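Local coordinates for beta-lactamase (Klebsiella pneumoniae, PDB 6KBY), which probably hydrolyses the beta-lactam ring of antibiotics to substituted beta-amino acids, as a plasmid-borne class C enzyme of antibiotic resistance, at residues V19-N30 against Q354-I362; S36-I47 against S234-M245. All blocks are in the same frame, centred on the assembly; numbering follows the deposited sequence.

Interaction 1 of 2, residues V19-N30 against Q354-I362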
loop_
_atom_site.group_PDB
_atom_site.type_symbol
_atom_site.label_atom_id
_atom_site.label_comp_id
_atom_site.label_asym_id
_atom_site.label_seq_id
_atom_site.Cartn_x
_atom_site.Cartn_y
_atom_site.Cartn_z
ATOM N N VAL A 19 11.749 -12.465 15.187
ATOM C CA VAL A 19 11.979 -11.700 13.963
ATOM C C VAL A 19 13.377 -11.970 13.413
ATOM O O VAL A 19 13.540 -12.292 12.231
ATOM C CB VAL A 19 11.713 -10.201 14.198
ATOM C CG1 VAL A 19 12.004 -9.397 12.934
ATOM C CG2 VAL A 19 10.276 -9.973 14.654
ATOM N N ASP A 20 14.405 -11.863 14.268
ATOM C CA ASP A 20 15.779 -12.136 13.841
ATOM C C ASP A 20 15.889 -13.504 13.181
ATOM O O ASP A 20 16.543 -13.661 12.143
ATOM C CB ASP A 20 16.720 -12.131 15.051
ATOM C CG ASP A 20 17.038 -10.748 15.585
ATOM O OD1 ASP A 20 16.654 -9.727 14.984
ATOM O OD2 ASP A 20 17.727 -10.698 16.633
ATOM N N ASP A 21 15.275 -14.520 13.796
ATOM C CA ASP A 21 15.416 -15.891 13.322
ATOM C C ASP A 21 14.787 -16.109 11.957
ATOM O O ASP A 21 15.174 -17.051 11.259
ATOM C CB ASP A 21 14.819 -16.877 14.326
ATOM C CG ASP A 21 15.675 -17.041 15.572
ATOM O OD1 ASP A 21 16.777 -16.454 15.637
ATOM O OD2 ASP A 21 15.234 -17.759 16.495
ATOM N N LEU A 22 13.809 -15.283 11.576
ATOM C CA LEU A 22 13.224 -15.357 10.243
ATOM C C LEU A 22 13.910 -14.421 9.255
ATOM O O LEU A 22 14.099 -14.784 8.089
ATOM C CB LEU A 22 11.730 -15.030 10.302
ATOM C CG LEU A 22 10.904 -16.077 11.043
ATOM C CD1 LEU A 22 9.537 -15.530 11.421
ATOM C CD2 LEU A 22 10.751 -17.326 10.197
ATOM N N ILE A 23 14.280 -13.219 9.693
ATOM C CA ILE A 23 14.799 -12.213 8.770
ATOM C C ILE A 23 16.232 -12.513 8.357
ATOM O O ILE A 23 16.597 -12.311 7.196
ATOM C CB ILE A 23 14.649 -10.806 9.376
ATOM C CG1 ILE A 23 13.164 -10.446 9.510
ATOM C CG2 ILE A 23 15.401 -9.764 8.547
ATOM C CD1 ILE A 23 12.419 -10.340 8.178
ATOM N N GLN A 24 17.081 -12.965 9.281
ATOM C CA GLN A 24 18.469 -13.220 8.896
ATOM C C GLN A 24 18.587 -14.281 7.811
ATOM O O GLN A 24 19.272 -14.028 6.804
ATOM C CB GLN A 24 19.349 -13.473 10.122
ATOM C CG GLN A 24 19.522 -12.237 10.971
ATOM C CD GLN A 24 20.452 -12.477 12.133
ATOM O OE1 GLN A 24 20.505 -13.581 12.678
ATOM N NE2 GLN A 24 21.209 -11.454 12.508
ATOM N N PRO A 25 17.958 -15.453 7.922
ATOM C CA PRO A 25 18.031 -16.403 6.800
ATOM C C PRO A 25 17.360 -15.886 5.540
ATOM O O PRO A 25 17.854 -16.138 4.433
ATOM C CB PRO A 25 17.354 -17.664 7.361
ATOM C CG PRO A 25 17.447 -17.512 8.861
ATOM C CD PRO A 25 17.281 -16.042 9.093
ATOM N N LEU A 26 16.247 -15.160 5.679
ATOM C CA LEU A 26 15.583 -14.565 4.522
ATOM C C LEU A 26 16.539 -13.665 3.746
ATOM O O LEU A 26 16.628 -13.739 2.511
ATOM C CB LEU A 26 14.370 -13.768 4.999
ATOM C CG LEU A 26 13.562 -13.070 3.907
ATOM C CD1 LEU A 26 12.679 -14.062 3.170
ATOM C CD2 LEU A 26 12.733 -11.945 4.510
ATOM N N MET A 27 17.260 -12.800 4.456
ATOM C CA MET A 27 18.168 -11.877 3.784
ATOM C C MET A 27 19.362 -12.608 3.191
ATOM O O MET A 27 19.845 -12.246 2.108
ATOM C CB MET A 27 18.644 -10.810 4.766
ATOM C CG MET A 27 17.539 -9.873 5.195
ATOM S SD MET A 27 18.059 -8.622 6.388
ATOM C CE MET A 27 19.229 -7.669 5.415
ATOM N N GLN A 28 19.863 -13.629 3.892
ATOM C CA GLN A 28 20.989 -14.405 3.392
ATOM C C GLN A 28 20.630 -15.080 2.074
ATOM O O GLN A 28 21.312 -14.903 1.056
ATOM C CB GLN A 28 21.404 -15.437 4.451
ATOM C CG GLN A 28 22.817 -15.998 4.292
ATOM C CD GLN A 28 23.011 -16.754 3.000
ATOM O OE1 GLN A 28 22.277 -17.700 2.697
ATOM N NE2 GLN A 28 23.994 -16.336 2.224
ATOM N N LYS A 29 19.550 -15.860 2.068
ATOM C CA LYS A 29 19.293 -16.684 0.896
ATOM C C LYS A 29 18.826 -15.857 -0.293
ATOM O O LYS A 29 19.112 -16.221 -1.436
ATOM C CB LYS A 29 18.335 -17.824 1.221
ATOM C CG LYS A 29 16.907 -17.428 1.435
ATOM C CD LYS A 29 16.124 -18.682 1.785
ATOM C CE LYS A 29 14.647 -18.503 1.586
ATOM N NZ LYS A 29 13.913 -19.762 1.903
ATOM N N ASN A 30 18.137 -14.744 -0.058
ATOM C CA ASN A 30 17.676 -13.883 -1.139
ATOM C C ASN A 30 18.674 -12.791 -1.488
ATOM O O ASN A 30 18.424 -12.018 -2.421
ATOM C CB ASN A 30 16.328 -13.251 -0.782
ATOM C CG ASN A 30 15.205 -14.259 -0.749
ATOM O OD1 ASN A 30 14.735 -14.709 -1.792
ATOM N ND2 ASN A 30 14.752 -14.606 0.444
ATOM N N GLN A 354 7.271 -15.152 0.182
ATOM C CA GLN A 354 8.162 -15.097 1.335
ATOM C C GLN A 354 7.790 -13.963 2.283
ATOM O O GLN A 354 7.841 -14.135 3.507
ATOM C CB GLN A 354 9.607 -14.950 0.876
ATOM C CG GLN A 354 10.116 -16.133 0.091
ATOM C CD GLN A 354 11.557 -15.946 -0.285
ATOM O OE1 GLN A 354 12.453 -16.245 0.498
ATOM N NE2 GLN A 354 11.790 -15.416 -1.474
ATOM N N ARG A 355 7.435 -12.791 1.743
ATOM C CA ARG A 355 7.005 -11.687 2.602
ATOM C C ARG A 355 5.817 -12.109 3.449
ATOM O O ARG A 355 5.788 -11.899 4.670
ATOM C CB ARG A 355 6.590 -10.483 1.751
ATOM C CG ARG A 355 7.622 -10.036 0.748
ATOM C CD ARG A 355 7.163 -8.822 -0.039
ATOM N NE ARG A 355 7.896 -8.732 -1.295
ATOM C CZ ARG A 355 7.648 -7.831 -2.244
ATOM N NH1 ARG A 355 6.698 -6.917 -2.073
ATOM N NH2 ARG A 355 8.357 -7.851 -3.369
ATOM N N VAL A 356 4.817 -12.701 2.800
ATOM C CA VAL A 356 3.582 -13.071 3.474
ATOM C C VAL A 356 3.831 -14.163 4.506
ATOM O O VAL A 356 3.295 -14.122 5.619
ATOM C CB VAL A 356 2.567 -13.515 2.407
ATOM C CG1 VAL A 356 1.375 -14.178 3.060
ATOM C CG2 VAL A 356 2.165 -12.332 1.528
ATOM N N THR A 357 4.647 -15.155 4.149
ATOM C CA THR A 357 4.917 -16.261 5.062
ATOM C C THR A 357 5.636 -15.776 6.319
ATOM O O THR A 357 5.284 -16.152 7.445
ATOM C CB THR A 357 5.726 -17.340 4.336
ATOM O OG1 THR A 357 4.955 -17.870 3.251
ATOM C CG2 THR A 357 6.097 -18.468 5.295
ATOM N N VAL A 358 6.661 -14.940 6.144
ATOM C CA VAL A 358 7.381 -14.403 7.295
ATOM C C VAL A 358 6.451 -13.582 8.180
ATOM O O VAL A 358 6.440 -13.733 9.408
ATOM C CB VAL A 358 8.610 -13.603 6.827
ATOM C CG1 VAL A 358 9.192 -12.798 7.972
ATOM C CG2 VAL A 358 9.662 -14.543 6.252
ATOM N N ALA A 359 5.636 -12.718 7.568
ATOM C CA ALA A 359 4.704 -11.910 8.348
ATOM C C ALA A 359 3.715 -12.786 9.110
ATOM O O ALA A 359 3.393 -12.513 10.274
ATOM C CB ALA A 359 3.957 -10.948 7.427
ATOM N N TYR A 360 3.196 -13.825 8.457
ATOM C CA TYR A 360 2.262 -14.733 9.111
ATOM C C TYR A 360 2.909 -15.405 10.316
ATOM O O TYR A 360 2.304 -15.490 11.393
ATOM C CB TYR A 360 1.779 -15.765 8.089
ATOM C CG TYR A 360 0.864 -16.814 8.672
ATOM C CD1 TYR A 360 -0.495 -16.576 8.825
ATOM C CD2 TYR A 360 1.358 -18.044 9.068
ATOM C CE1 TYR A 360 -1.335 -17.549 9.365
ATOM C CE2 TYR A 360 0.535 -19.011 9.605
ATOM C CZ TYR A 360 -0.805 -18.760 9.751
ATOM O OH TYR A 360 -1.616 -19.736 10.289
ATOM N N LYS A 361 4.148 -15.878 10.158
ATOM C CA LYS A 361 4.834 -16.514 11.276
ATOM C C LYS A 361 5.058 -15.531 12.416
ATOM O O LYS A 361 4.893 -15.884 13.590
ATOM C CB LYS A 361 6.153 -17.111 10.803
ATOM C CG LYS A 361 5.982 -18.323 9.907
ATOM C CD LYS A 361 7.328 -18.741 9.350
ATOM C CE LYS A 361 7.242 -19.999 8.512
ATOM N NZ LYS A 361 8.544 -20.286 7.845
ATOM N N ILE A 362 5.449 -14.300 12.101
ATOM C CA ILE A 362 5.694 -13.319 13.153
ATOM C C ILE A 362 4.406 -12.987 13.897
ATOM O O ILE A 362 4.350 -13.061 15.131
ATOM C CB ILE A 362 6.380 -12.064 12.588
ATOM C CG1 ILE A 362 7.792 -12.408 12.124
ATOM C CG2 ILE A 362 6.424 -10.967 13.649
ATOM C CD1 ILE A 362 8.458 -11.309 11.327
HETATM O O HOH W 1 11.862 -17.693 2.717
#

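Interaction 2 of 2, residues S36-I47 against S234-M245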
loop_
_atom_site.group_PDB
_atom_site.type_symbol
_atom_site.label_atom_id
_atom_site.label_comp_id
_atom_site.label_asym_id
_atom_site.label_seq_id
_atom_site.Cartn_x
_atom_site.Cartn_y
_atom_site.Cartn_z
ATOM N N SER A 36 14.189 -3.301 7.242
ATOM C CA SER A 36 13.673 -2.882 8.531
ATOM C C SER A 36 12.319 -3.542 8.721
ATOM O O SER A 36 11.500 -3.579 7.792
ATOM C CB SER A 36 13.562 -1.362 8.647
ATOM O OG SER A 36 13.110 -1.004 9.938
ATOM N N VAL A 37 12.105 -4.078 9.916
ATOM C CA VAL A 37 10.845 -4.704 10.280
ATOM C C VAL A 37 10.317 -3.989 11.507
ATOM O O VAL A 37 11.028 -3.868 12.511
ATOM C CB VAL A 37 11.032 -6.205 10.559
ATOM C CG1 VAL A 37 9.714 -6.834 10.992
ATOM C CG2 VAL A 37 11.603 -6.899 9.337
ATOM N N ALA A 38 9.075 -3.524 11.433
ATOM C CA ALA A 38 8.423 -2.837 12.534
ATOM C C ALA A 38 7.201 -3.647 12.933
ATOM O O ALA A 38 6.411 -4.047 12.066
ATOM C CB ALA A 38 8.004 -1.430 12.106
ATOM N N VAL A 39 7.052 -3.882 14.236
ATOM C CA VAL A 39 5.947 -4.657 14.789
ATOM C C VAL A 39 5.270 -3.830 15.873
ATOM O O VAL A 39 5.945 -3.196 16.692
ATOM C CB VAL A 39 6.457 -5.989 15.389
ATOM C CG1 VAL A 39 5.344 -6.746 16.092
ATOM C CG2 VAL A 39 7.096 -6.852 14.311
ATOM N N THR A 40 3.941 -3.843 15.890
ATOM C CA THR A 40 3.180 -3.317 17.016
ATOM C C THR A 40 2.303 -4.413 17.603
ATOM O O THR A 40 1.681 -5.189 16.870
ATOM C CB THR A 40 2.345 -2.075 16.635
ATOM O OG1 THR A 40 1.762 -1.515 17.818
ATOM C CG2 THR A 40 1.230 -2.412 15.641
ATOM N N VAL A 41 2.283 -4.488 18.931
ATOM C CA VAL A 41 1.382 -5.376 19.662
ATOM C C VAL A 41 1.312 -4.878 21.097
ATOM O O VAL A 41 2.304 -4.383 21.641
ATOM C CB VAL A 41 1.823 -6.859 19.574
ATOM C CG1 VAL A 41 3.239 -7.044 20.109
ATOM C CG2 VAL A 41 0.851 -7.757 20.325
ATOM N N ASN A 42 0.128 -4.991 21.706
ATOM C CA ASN A 42 -0.085 -4.568 23.090
ATOM C C ASN A 42 0.230 -3.084 23.280
ATOM O O ASN A 42 0.639 -2.655 24.363
ATOM C CB ASN A 42 0.698 -5.443 24.077
ATOM C CG ASN A 42 0.204 -5.306 25.507
ATOM O OD1 ASN A 42 -0.986 -5.108 25.755
ATOM N ND2 ASN A 42 1.130 -5.406 26.459
ATOM N N GLY A 43 0.037 -2.289 22.232
ATOM C CA GLY A 43 0.316 -0.869 22.297
ATOM C C GLY A 43 1.780 -0.498 22.257
ATOM O O GLY A 43 2.103 0.687 22.402
ATOM N N LYS A 44 2.669 -1.464 22.059
ATOM C CA LYS A 44 4.107 -1.246 22.063
ATOM C C LYS A 44 4.642 -1.405 20.648
ATOM O O LYS A 44 4.139 -2.217 19.864
ATOM C CB LYS A 44 4.813 -2.270 22.956
ATOM C CG LYS A 44 4.167 -2.482 24.311
ATOM C CD LYS A 44 4.170 -1.214 25.131
ATOM C CE LYS A 44 3.665 -1.480 26.545
ATOM N NZ LYS A 44 4.487 -2.508 27.243
ATOM N N ASN A 45 5.683 -0.640 20.331
ATOM C CA ASN A 45 6.246 -0.603 18.991
ATOM C C ASN A 45 7.696 -1.054 19.029
ATOM O O ASN A 45 8.469 -0.613 19.889
ATOM C CB ASN A 45 6.145 0.808 18.413
ATOM C CG ASN A 45 4.708 1.237 18.200
ATOM O OD1 ASN A 45 3.823 0.407 17.985
ATOM N ND2 ASN A 45 4.468 2.537 18.255
ATOM N N TYR A 46 8.059 -1.927 18.095
ATOM C CA TYR A 46 9.392 -2.501 18.030
ATOM C C TYR A 46 9.910 -2.334 16.614
ATOM O O TYR A 46 9.205 -2.661 15.655
ATOM C CB TYR A 46 9.322 -3.984 18.377
ATOM C CG TYR A 46 8.609 -4.256 19.678
ATOM C CD1 TYR A 46 9.246 -4.047 20.890
ATOM C CD2 TYR A 46 7.302 -4.723 19.702
ATOM C CE1 TYR A 46 8.604 -4.292 22.093
ATOM C CE2 TYR A 46 6.648 -4.972 20.907
ATOM C CZ TYR A 46 7.310 -4.752 22.099
ATOM O OH TYR A 46 6.701 -4.994 23.311
ATOM N N ILE A 47 11.124 -1.815 16.478
ATOM C CA ILE A 47 11.739 -1.575 15.176
ATOM C C ILE A 47 13.051 -2.336 15.141
ATOM O O ILE A 47 13.901 -2.138 16.017
ATOM C CB ILE A 47 12.024 -0.078 14.953
ATOM C CG1 ILE A 47 10.813 0.797 15.294
ATOM C CG2 ILE A 47 12.541 0.150 13.529
ATOM C CD1 ILE A 47 9.712 0.747 14.288
ATOM N N SER A 234 10.181 2.636 8.183
ATOM C CA SER A 234 9.342 1.648 8.850
ATOM C C SER A 234 8.605 2.254 10.039
ATOM O O SER A 234 7.469 1.866 10.327
ATOM C CB SER A 234 10.182 0.453 9.289
ATOM O OG SER A 234 11.138 0.848 10.253
ATOM N N SER A 235 9.217 3.225 10.722
ATOM C CA SER A 235 8.547 3.866 11.851
ATOM C C SER A 235 7.338 4.677 11.405
ATOM O O SER A 235 6.287 4.642 12.056
ATOM C CB SER A 235 9.542 4.740 12.607
ATOM O OG SER A 235 10.529 3.942 13.239
ATOM N N ASP A 236 7.468 5.426 10.308
ATOM C CA ASP A 236 6.308 6.152 9.795
ATOM C C ASP A 236 5.208 5.194 9.362
ATOM O O ASP A 236 4.023 5.450 9.602
ATOM C CB ASP A 236 6.693 7.060 8.626
ATOM C CG ASP A 236 7.063 8.469 9.063
ATOM O OD1 ASP A 236 7.392 8.679 10.254
ATOM O OD2 ASP A 236 7.045 9.371 8.194
ATOM N N LEU A 237 5.573 4.094 8.700
ATOM C CA LEU A 237 4.544 3.142 8.302
ATOM C C LEU A 237 3.928 2.435 9.495
ATOM O O LEU A 237 2.743 2.097 9.459
ATOM C CB LEU A 237 5.083 2.131 7.300
ATOM C CG LEU A 237 5.249 2.671 5.885
ATOM C CD1 LEU A 237 5.908 1.615 5.007
ATOM C CD2 LEU A 237 3.915 3.114 5.285
ATOM N N LEU A 238 4.695 2.203 10.561
ATOM C CA LEU A 238 4.071 1.629 11.747
ATOM C C LEU A 238 3.066 2.601 12.350
ATOM O O LEU A 238 2.005 2.187 12.832
ATOM C CB LEU A 238 5.119 1.202 12.771
ATOM C CG LEU A 238 4.594 0.270 13.871
ATOM C CD1 LEU A 238 4.159 -1.074 13.291
ATOM C CD2 LEU A 238 5.636 0.079 14.961
ATOM N N ARG A 239 3.374 3.899 12.323
ATOM C CA ARG A 239 2.396 4.890 12.760
ATOM C C ARG A 239 1.137 4.829 11.898
ATOM O O ARG A 239 0.014 4.890 12.409
ATOM C CB ARG A 239 3.016 6.286 12.722
ATOM C CG ARG A 239 2.088 7.362 13.236
ATOM C CD ARG A 239 2.745 8.731 13.356
ATOM N NE ARG A 239 1.727 9.726 13.668
ATOM C CZ ARG A 239 1.321 10.017 14.899
ATOM N NH1 ARG A 239 1.863 9.407 15.947
ATOM N NH2 ARG A 239 0.368 10.922 15.085
ATOM N N TYR A 240 1.313 4.680 10.585
ATOM C CA TYR A 240 0.183 4.543 9.665
ATOM C C TYR A 240 -0.654 3.322 10.016
ATOM O O TYR A 240 -1.892 3.376 9.989
ATOM C CB TYR A 240 0.749 4.406 8.258
ATOM C CG TYR A 240 -0.185 4.350 7.070
ATOM C CD1 TYR A 240 -1.113 5.356 6.815
ATOM C CD2 TYR A 240 -0.047 3.335 6.134
ATOM C CE1 TYR A 240 -1.903 5.329 5.676
ATOM C CE2 TYR A 240 -0.823 3.298 5.001
ATOM C CZ TYR A 240 -1.750 4.297 4.777
ATOM O OH TYR A 240 -2.518 4.295 3.632
ATOM N N VAL A 241 0.005 2.211 10.346
ATOM C CA VAL A 241 -0.714 1.007 10.755
ATOM C C VAL A 241 -1.487 1.253 12.048
ATOM O O VAL A 241 -2.666 0.899 12.165
ATOM C CB VAL A 241 0.268 -0.173 10.869
ATOM C CG1 VAL A 241 -0.375 -1.358 11.582
ATOM C CG2 VAL A 241 0.766 -0.576 9.484
ATOM N N GLN A 242 -0.837 1.874 13.039
ATOM C CA GLN A 242 -1.530 2.186 14.286
ATOM C C GLN A 242 -2.716 3.110 14.051
ATOM O O GLN A 242 -3.774 2.944 14.670
ATOM C CB GLN A 242 -0.562 2.807 15.293
ATOM C CG GLN A 242 0.465 1.844 15.838
ATOM C CD GLN A 242 0.921 2.258 17.217
ATOM O OE1 GLN A 242 1.717 3.186 17.362
ATOM N NE2 GLN A 242 0.393 1.598 18.240
ATOM N N ALA A 243 -2.545 4.114 13.191
ATOM C CA ALA A 243 -3.650 5.019 12.885
ATOM C C ALA A 243 -4.809 4.263 12.245
ATOM O O ALA A 243 -5.986 4.533 12.532
ATOM C CB ALA A 243 -3.156 6.128 11.954
ATOM N N ASN A 244 -4.489 3.311 11.364
ATOM C CA ASN A 244 -5.492 2.445 10.760
ATOM C C ASN A 244 -6.180 1.539 11.773
ATOM O O ASN A 244 -7.252 1.007 11.466
ATOM C CB ASN A 244 -4.878 1.627 9.618
ATOM C CG ASN A 244 -4.938 2.359 8.292
ATOM O OD1 ASN A 244 -5.993 2.409 7.655
ATOM N ND2 ASN A 244 -3.817 2.952 7.875
ATOM N N MET A 245 -5.615 1.370 12.967
ATOM C CA MET A 245 -6.261 0.631 14.044
ATOM C C MET A 245 -6.798 1.545 15.136
ATOM O O MET A 245 -7.162 1.066 16.216
ATOM C CB MET A 245 -5.316 -0.428 14.610
ATOM C CG MET A 245 -4.932 -1.467 13.569
ATOM S SD MET A 245 -4.089 -2.920 14.231
ATOM C CE MET A 245 -2.494 -2.247 14.670
HETATM O O HOH W 2 0.389 2.512 21.075
#

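Interaction 1 of 2, residues V19-N30 against Q354-I362
Leu22 sets its two methyls against Lys361 and Ile362, its chain running past Ile362 in the opposite sense and obliquely over Lys361: CD1 comes within 3.6 Å of Ile362 CG1, while CD2 rests on the aliphatic chain of Lys361, 3.8 Å from its CD. The short axes of helix 19-30 and helix 354-362 are 10.4 Å apart and nearly antiparallel (166°). Toward the start of segment 19-30, Val19 CG2 meets Ile362 CD1 at 4.0 Å, and Val358 turns CG1 to both Leu22 CB and Ile23 CD1. These are the N- and C-terminal helices of the beta-lactamase fold, packed on one side of the central antiparallel sheet, where Ile362 also touches Ile342. At the far end the chemistry changes. Asn30 and Gln354 exchange two hydrogen bonds, ND2 of Asn30 to OE1 of Gln354 (2.8 Å, 170° at the hydrogen) and NE2 of Gln354 to OD1 of Asn30 (3.0 Å), although their amide planes are twisted 46° apart. Asn30 ND2 also donates to Leu26 O at 2.9 Å, and Gln354 NE2 has a second acceptor in Ser351 OG. With both N-H groups of Asn30 ND2 committed and a water also donating to Gln354 OE1, the amide pair is fixed in rotation, a directional polar clasp at one end of an otherwise apolar helix interface.

Interaction 2 of 2, residues S36-I47 against S234-M245
Ser36 OG accepts a 2.7 Å hydrogen bond from Ser234 OG and is also hydrogen-bonded to Asn49 OD1, so this buried hydroxyl is gripped from two parts of the fold. Ser234 OG stands between its own backbone N and carbonyl carbon (chi1 64°), which turns it to the strand, where Ile47 CG2 lies alongside it. One turn further on, Leu238 carries most of the apolar contact: CB sits 4.0 Å from Ala38 CB, CD1 lies against the backbone N and the CB of Thr40, and CD2 packs 3.6 Å from Asn45 CG. Its fork thus straddles both strands of the hairpin 36-47, whose type I' turn runs from Val41 to Lys44. Helix 234-244 lies on the face of the antiparallel sheet away from helix 11-30, forming part of the alpha/beta sandwich of class C beta-lactamases, and its axis runs at a small angle to strand 36-41. Towards the turn, Asn45 ND2 donates to Gln242 OE1 at 3.0 Å. The acceptor lies close to the amide plane of Asn45, but the donor stands 56° out of the Gln242 carbonyl plane, with the two amides almost perpendicular (83°). Gln242 NE2 reaches the hairpin through a water held by Gly43 O, while Thr40 CG2 and Met245 CE meet tip to tip at 3.9 Å.

From the N terminus, helix 11-30 comes first and leads directly into strand 34-41, so one segment of each contact lies near the start of the chain. Interaction 2 closes the inner loop, bringing residues 234-245 back to the hairpin 36-47; interaction 1 closes a wider one that encloses it, returning the C-terminal helix 352-364 to the first helix. The two therefore nest and do not cross. Their centres are about 18 Å apart, on opposite faces of the central sheet, and they meet through strand 34-41: Ile23 CD1 lies 3.7 Å from Val37 CG2, and Ile362 CG2 is 4.2 Å from Val39 CG2.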